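Local atomic coordinates of protein NBR1 homolog (Arabidopsis thaliana, PDB entry 6TGS), a protein that probably acts as a receptor for autophagosomal degradation of ubiquitinated protein aggregates, and homodimerises through its PB1 domain, the part present here. Residues A[67-70]-A[71-75]; A[74-77]-A[78-82]. The protein carries 3 engineered substitutions. One frame throughout, in Å; residues are numbered along the deposited sequence.

Interaction 1 (A[67-70]-A[71-75])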
ATOM      1  N   ALA A  67      -3.919   6.198  -7.216  1.00 16.42           N
ATOM      2  CA  ALA A  67      -4.824   5.180  -6.684  1.00 17.20           C
ATOM      3  C   ALA A  67      -4.274   3.789  -6.956  1.00 20.39           C
ATOM      4  O   ALA A  67      -3.980   3.440  -8.105  1.00 25.34           O
ATOM      5  CB  ALA A  67      -6.216   5.304  -7.287  1.00 19.69           C
ATOM      6  N   LEU A  68      -4.172   2.988  -5.904  1.00 16.40           N
ATOM      7  CA  LEU A  68      -3.774   1.592  -6.038  1.00 14.37           C
ATOM      8  C   LEU A  68      -5.020   0.805  -6.408  1.00 22.94           C
ATOM      9  O   LEU A  68      -5.850   0.487  -5.547  1.00 25.60           O
ATOM     10  CB  LEU A  68      -3.145   1.090  -4.745  1.00 16.19           C
ATOM     11  CG  LEU A  68      -1.929   1.862  -4.241  1.00 18.58           C
ATOM     12  CD1 LEU A  68      -1.530   1.304  -2.864  1.00 23.02           C
ATOM     13  CD2 LEU A  68      -0.766   1.772  -5.214  1.00 21.31           C
ATOM     14  N   VAL A  69      -5.190   0.526  -7.701  1.00 20.87           N
ATOM     15  CA  VAL A  69      -6.342  -0.252  -8.148  1.00 19.74           C
ATOM     16  C   VAL A  69      -5.960  -1.616  -8.711  1.00 26.71           C
ATOM     17  O   VAL A  69      -6.820  -2.513  -8.733  1.00 30.65           O
ATOM     18  CB  VAL A  69      -7.200   0.535  -9.165  1.00 22.24           C
ATOM     19  CG1 VAL A  69      -7.879   1.711  -8.488  1.00 25.03           C
ATOM     20  CG2 VAL A  69      -6.373   1.033 -10.347  1.00 30.12           C
ATOM     21  N   ASP A  70      -4.709  -1.829  -9.126  1.00 24.00           N
ATOM     22  CA  ASP A  70      -4.307  -3.140  -9.614  1.00 29.07           C
ATOM     23  C   ASP A  70      -2.841  -3.399  -9.283  1.00 25.53           C
ATOM     24  O   ASP A  70      -2.130  -2.535  -8.761  1.00 23.80           O
ATOM     25  CB  ASP A  70      -4.580  -3.282 -11.127  1.00 27.89           C
ATOM     26  CG  ASP A  70      -3.935  -2.183 -11.953  1.00 32.98           C
ATOM     27  OD1 ASP A  70      -2.720  -1.955 -11.786  1.00 29.61           O
ATOM     28  OD2 ASP A  70      -4.630  -1.553 -12.792  1.00 31.20           O
ATOM     29  N   ASP A  71      -2.398  -4.621  -9.595  1.00 26.11           N
ATOM     30  CA  ASP A  71      -1.031  -5.022  -9.269  1.00 29.54           C
ATOM     31  C   ASP A  71       0.005  -4.185 -10.008  1.00 25.92           C
ATOM     32  O   ASP A  71       1.131  -4.027  -9.522  1.00 35.24           O
ATOM     33  CB  ASP A  71      -0.826  -6.505  -9.585  1.00 28.43           C
ATOM     34  CG  ASP A  71      -1.432  -7.415  -8.539  1.00 34.10           C
ATOM     35  OD1 ASP A  71      -1.657  -6.943  -7.412  1.00 33.11           O
ATOM     36  OD2 ASP A  71      -1.668  -8.604  -8.844  1.00 38.95           O
ATOM     37  N   ASN A  72      -0.342  -3.646 -11.185  1.00 29.69           N
ATOM     38  CA  ASN A  72       0.605  -2.792 -11.890  1.00 24.57           C
ATOM     39  C   ASN A  72       0.912  -1.524 -11.105  1.00 23.01           C
ATOM     40  O   ASN A  72       2.046  -1.027 -11.151  1.00 27.07           O
ATOM     41  CB  ASN A  72       0.069  -2.443 -13.279  1.00 31.03           C
ATOM     42  CG  ASN A  72      -0.055  -3.661 -14.170  1.00 39.35           C
ATOM     43  OD1 ASN A  72       0.878  -4.455 -14.283  1.00 40.50           O
ATOM     44  ND2 ASN A  72      -1.208  -3.815 -14.811  1.00 47.46           N
ATOM     45  N   ASP A  73      -0.078  -0.983 -10.392  1.00 22.03           N
ATOM     46  CA  ASP A  73       0.163   0.174  -9.538  1.00 20.81           C
ATOM     47  C   ASP A  73       1.122  -0.160  -8.397  1.00 21.65           C
ATOM     48  O   ASP A  73       1.910   0.694  -7.982  1.00 21.44           O
ATOM     49  CB  ASP A  73      -1.149   0.694  -8.956  1.00 26.00           C
ATOM     50  CG  ASP A  73      -2.142   1.072 -10.021  1.00 30.00           C
ATOM     51  OD1 ASP A  73      -1.768   1.828 -10.949  1.00 27.40           O
ATOM     52  OD2 ASP A  73      -3.296   0.625  -9.923  1.00 25.13           O
ATOM     53  N   LEU A  74       1.024  -1.372  -7.851  1.00 23.41           N
ATOM     54  CA  LEU A  74       1.929  -1.749  -6.763  1.00 25.87           C
ATOM     55  C   LEU A  74       3.311  -2.077  -7.296  1.00 31.93           C
ATOM     56  O   LEU A  74       4.327  -1.735  -6.671  1.00 36.20           O
ATOM     57  CB  LEU A  74       1.367  -2.933  -5.980  1.00 33.87           C
ATOM     58  CG  LEU A  74       0.497  -2.597  -4.781  1.00 35.56           C
ATOM     59  CD1 LEU A  74      -0.138  -3.889  -4.255  1.00 48.77           C
ATOM     60  CD2 LEU A  74       1.330  -1.895  -3.719  1.00 38.17           C
ATOM     61  N   PHE A  75       3.379  -2.762  -8.439  1.00 35.99           N
ATOM     62  CA  PHE A  75       4.652  -2.990  -9.112  1.00 38.58           C
ATOM     63  C   PHE A  75       5.387  -1.677  -9.344  1.00 43.02           C
ATOM     64  O   PHE A  75       6.610  -1.599  -9.191  1.00 37.17           O
ATOM     65  CB  PHE A  75       4.409  -3.715 -10.436  1.00 40.14           C
ATOM     66  CG  PHE A  75       5.661  -4.101 -11.173  1.00 49.72           C
ATOM     67  CD1 PHE A  75       6.430  -5.173 -10.753  1.00 58.71           C
ATOM     68  CD2 PHE A  75       6.047  -3.418 -12.311  1.00 57.99           C
ATOM     69  CE1 PHE A  75       7.576  -5.536 -11.444  1.00 59.60           C
ATOM     70  CE2 PHE A  75       7.189  -3.789 -13.009  1.00 60.28           C
ATOM     71  CZ  PHE A  75       7.957  -4.838 -12.566  1.00 64.24           C
TER
HETATM   72  O   HOH W   1      -3.549   3.880 -10.633  1.00 22.80           O

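Interaction 2 (A[74-77]-A[78-82])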
ATOM      1  N   LEU A  74       1.024  -1.372  -7.851  1.00 23.41           N
ATOM      2  CA  LEU A  74       1.929  -1.749  -6.763  1.00 25.87           C
ATOM      3  C   LEU A  74       3.311  -2.077  -7.296  1.00 31.93           C
ATOM      4  O   LEU A  74       4.327  -1.735  -6.671  1.00 36.20           O
ATOM      5  CB  LEU A  74       1.367  -2.933  -5.980  1.00 33.87           C
ATOM      6  CG  LEU A  74       0.497  -2.597  -4.781  1.00 35.56           C
ATOM      7  CD1 LEU A  74      -0.138  -3.889  -4.255  1.00 48.77           C
ATOM      8  CD2 LEU A  74       1.330  -1.895  -3.719  1.00 38.17           C
ATOM      9  N   PHE A  75       3.379  -2.762  -8.439  1.00 35.99           N
ATOM     10  CA  PHE A  75       4.652  -2.990  -9.112  1.00 38.58           C
ATOM     11  C   PHE A  75       5.387  -1.677  -9.344  1.00 43.02           C
ATOM     12  O   PHE A  75       6.610  -1.599  -9.191  1.00 37.17           O
ATOM     13  CB  PHE A  75       4.409  -3.715 -10.436  1.00 40.14           C
ATOM     14  CG  PHE A  75       5.661  -4.101 -11.173  1.00 49.72           C
ATOM     15  CD1 PHE A  75       6.430  -5.173 -10.753  1.00 58.71           C
ATOM     16  CD2 PHE A  75       6.047  -3.418 -12.311  1.00 57.99           C
ATOM     17  CE1 PHE A  75       7.576  -5.536 -11.444  1.00 59.60           C
ATOM     18  CE2 PHE A  75       7.189  -3.789 -13.009  1.00 60.28           C
ATOM     19  CZ  PHE A  75       7.957  -4.838 -12.566  1.00 64.24           C
ATOM     20  N   ASP A  76       4.646  -0.628  -9.690  1.00 30.11           N
ATOM     21  CA  ASP A  76       5.257   0.660  -9.966  1.00 31.86           C
ATOM     22  C   ASP A  76       5.685   1.413  -8.713  1.00 32.40           C
ATOM     23  O   ASP A  76       6.448   2.378  -8.822  1.00 27.92           O
ATOM     24  CB  ASP A  76       4.304   1.513 -10.789  1.00 27.34           C
ATOM     25  CG  ASP A  76       5.043   2.396 -11.768  1.00 40.88           C
ATOM     26  OD1 ASP A  76       5.842   1.854 -12.561  1.00 48.17           O
ATOM     27  OD2 ASP A  76       4.834   3.624 -11.741  1.00 36.22           O
ATOM     28  N   VAL A  77       5.290   1.005  -7.524  1.00 30.42           N
ATOM     29  CA  VAL A  77       5.867   1.606  -6.293  1.00 32.71           C
ATOM     30  C   VAL A  77       7.352   1.237  -6.239  1.00 40.53           C
ATOM     31  O   VAL A  77       8.165   2.089  -5.944  1.00 41.35           O
ATOM     32  CB  VAL A  77       5.112   1.133  -5.043  1.00 30.96           C
ATOM     33  CG1 VAL A  77       5.901   1.384  -3.773  1.00 31.44           C
ATOM     34  CG2 VAL A  77       3.738   1.774  -4.951  1.00 23.65           C
ATOM     35  N   THR A  78       7.655  -0.009  -6.534  1.00 42.00           N
ATOM     36  CA  THR A  78       9.049  -0.518  -6.516  1.00 48.31           C
ATOM     37  C   THR A  78       9.819   0.030  -7.718  1.00 50.61           C
ATOM     38  O   THR A  78      10.967   0.434  -7.543  1.00 48.16           O
ATOM     39  CB  THR A  78       8.979  -2.048  -6.585  1.00 46.23           C
ATOM     40  OG1 THR A  78       8.941  -2.479  -7.942  1.00 61.74           O
ATOM     41  CG2 THR A  78       7.777  -2.624  -5.877  1.00 54.48           C
ATOM     42  N   ASN A  79       9.200   0.012  -8.892  1.00 42.26           N
ATOM     43  CA  ASN A  79       9.883   0.468 -10.124  1.00 47.38           C
ATOM     44  C   ASN A  79      10.395   1.868  -9.886  1.00 48.46           C
ATOM     45  O   ASN A  79      11.474   2.200 -10.339  1.00 54.68           O
ATOM     46  CB  ASN A  79       8.950   0.530 -11.322  1.00 39.46           C
ATOM     47  CG  ASN A  79       8.544  -0.815 -11.860  1.00 51.64           C
ATOM     48  OD1 ASN A  79       8.966  -1.843 -11.347  1.00 51.04           O
ATOM     49  ND2 ASN A  79       7.722  -0.795 -12.892  1.00 46.38           N
ATOM     50  N   GLN A  80       9.629   2.613  -9.139  1.00 41.18           N
ATOM     51  CA  GLN A  80       9.971   4.033  -8.829  1.00 38.14           C
ATOM     52  C   GLN A  80      10.953   4.181  -7.643  1.00 56.46           C
ATOM     53  O   GLN A  80      11.210   5.313  -7.222  1.00 61.40           O
ATOM     54  CB  GLN A  80       8.716   4.872  -8.574  1.00 43.10           C
ATOM     55  CG  GLN A  80       7.895   5.175  -9.817  1.00 36.50           C
ATOM     56  CD  GLN A  80       6.595   5.869  -9.495  1.00 40.64           C
ATOM     57  OE1 GLN A  80       5.821   5.426  -8.657  1.00 51.55           O
ATOM     58  NE2 GLN A  80       6.343   6.977 -10.169  1.00 45.92           N
ATOM     59  N   ARG A  81      11.404   3.071  -7.083  1.00 52.54           N
ATOM     60  CA  ARG A  81      12.370   3.092  -5.965  1.00 56.63           C
ATOM     61  C   ARG A  81      11.860   3.881  -4.763  1.00 63.64           C
ATOM     62  O   ARG A  81      12.665   4.519  -4.110  1.00 68.58           O
ATOM     63  CB  ARG A  81      13.741   3.538  -6.451  1.00 57.79           C
ATOM     64  CG  ARG A  81      14.388   2.604  -7.461  1.00 66.72           C
ATOM     65  CD  ARG A  81      15.766   3.136  -7.797  1.00 71.88           C
ATOM     66  NE  ARG A  81      16.314   2.545  -9.004  1.00 74.22           N
ATOM     67  CZ  ARG A  81      17.130   1.497  -9.027  1.00 75.96           C
ATOM     68  NH1 ARG A  81      17.498   0.915  -7.899  1.00 75.32           N
ATOM     69  NH2 ARG A  81      17.571   1.035 -10.182  1.00 79.78           N
ATOM     70  N   LEU A  82      10.556   3.846  -4.492  1.00 59.78           N
ATOM     71  CA  LEU A  82      10.066   4.406  -3.210  1.00 56.29           C
ATOM     72  C   LEU A  82      10.555   3.512  -2.067  1.00 48.34           C
ATOM     73  O   LEU A  82      10.558   2.283  -2.245  1.00 53.56           O
ATOM     74  CB  LEU A  82       8.536   4.506  -3.237  1.00 43.40           C
ATOM     75  CG  LEU A  82       7.943   5.222  -4.449  1.00 58.86           C
ATOM     76  CD1 LEU A  82       6.462   5.496  -4.246  1.00 48.03           C
ATOM     77  CD2 LEU A  82       8.691   6.515  -4.734  1.00 59.25           C
TER

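Interaction 1 (A[67-70]-A[71-75])
Asp73 OD2 is gripped by two backbone amides of the loop just ahead of the helix, Val69 N and Asp70 N, each at 2.9 Å. The two donors reach this oxygen from opposite faces of its carboxylate plane, both on the anti side, so the group is held between them. Asp73 reaches back because its CG lies anti to its own carbonyl carbon (chi1 -58°), which sends the carboxylate toward the loop. Asp70 answers from the N-cap: its OD1 accepts from Asp73 N at 3.1 Å, the N-H arriving nearly along the C-O bond. This reciprocal pair is a capping box, and short acidic side chains suit both places because each has an acceptor close to its own backbone. A water donates to Asp73 OD1 (2.7 Å) and to Ala67 O (2.6 Å), tying the end of strand 65-67 to the same carboxylate. On the apolar side Leu68 CD2 rests 3.9 Å from Asp73 CB. With Asp73 cut back to alanine, Val69 N and Asp70 N would probably lose their shared acceptor, and with it would go the water link to Ala67 O and half of the capping box. The cost of the arrangement is the closeness of Asp70 OD1 and Asp73 OD2, 3.2 Å apart, the two carboxylates lying one over the other with their planes nearly parallel (12°); amide donors and the positive end of the helix dipole are likely to offset this repulsion.

Interaction 2 (A[74-77]-A[78-82])
Asn79 lies one helical turn beyond Phe75 and folds its side chain back against it. Its CB passes 3.6 Å from Asp76 OD1, and CG, anti to the carbonyl carbon of Asn79 (chi1 -72°), lies 3.4 Å from Phe75 O and carries the amide back along the helix toward the Phe75 ring. At the tip OD1 stands 3.1 Å above the plane of that ring, offset toward the rim near CE2, with amide and ring planes almost perpendicular (85°); this is packing and no more. ND2 lies close to CE2 and CD2 of Phe75 and donates to Asp76 OD1 at 3.3 Å, tilted from its own amide plane and meeting the carboxylate on its anti side. A short amide suits this place because its N-H can reach back to the acid three residues earlier.

The backbone oxygen of Phe75 is held twice in its carbonyl plane, by Asn79 N in the ordinary helical bond and by Thr78 OG1 at 2.8 Å. Threonine fits because its hydroxyl can turn back to a carbonyl three residues earlier.

The helix then ends in a Schellman motif. Arg81 takes a positive phi of 58°, and its N donates to Thr78 O at 2.7 Å, while Leu82 N makes a weak bond to Val77 O (3.3 Å). The reversal brings Leu82 CB to 4.1 Å from Val77 CG1, an apolar contact across the end of the helix. Both side chains also touch Tyr58 of strand 55-59. Thr78 meets Leu31, and the helix packs through Leu74 on Met35 and Leu38 of helix 35-46 and through Val77 on strand 55-59, before the chain enters strand 84-90.

How the interactions relate
Interactions 1 and 2 are the two ends of one short helix, 71-79, their centres about 9 Å apart. They share Leu74 and Phe75: the helix starts in the capping box of interaction 1 and stops in the Schellman motif of interaction 2. Leu74, common to both, packs on Met35 and Leu38 of helix 35-46. The side chains of Asp73 and Asp76 each come within about 3 Å (nearest atoms) of bound glycerol, probably from the crystallisation liquor; Asp73 OD1 hydrogen-bonds to it, whereas the bond of Asp76 OD2 is weak. The acid-rich run at the helix start is consistent with the acidic OPCA motif of those PB1 domains that present an acidic face.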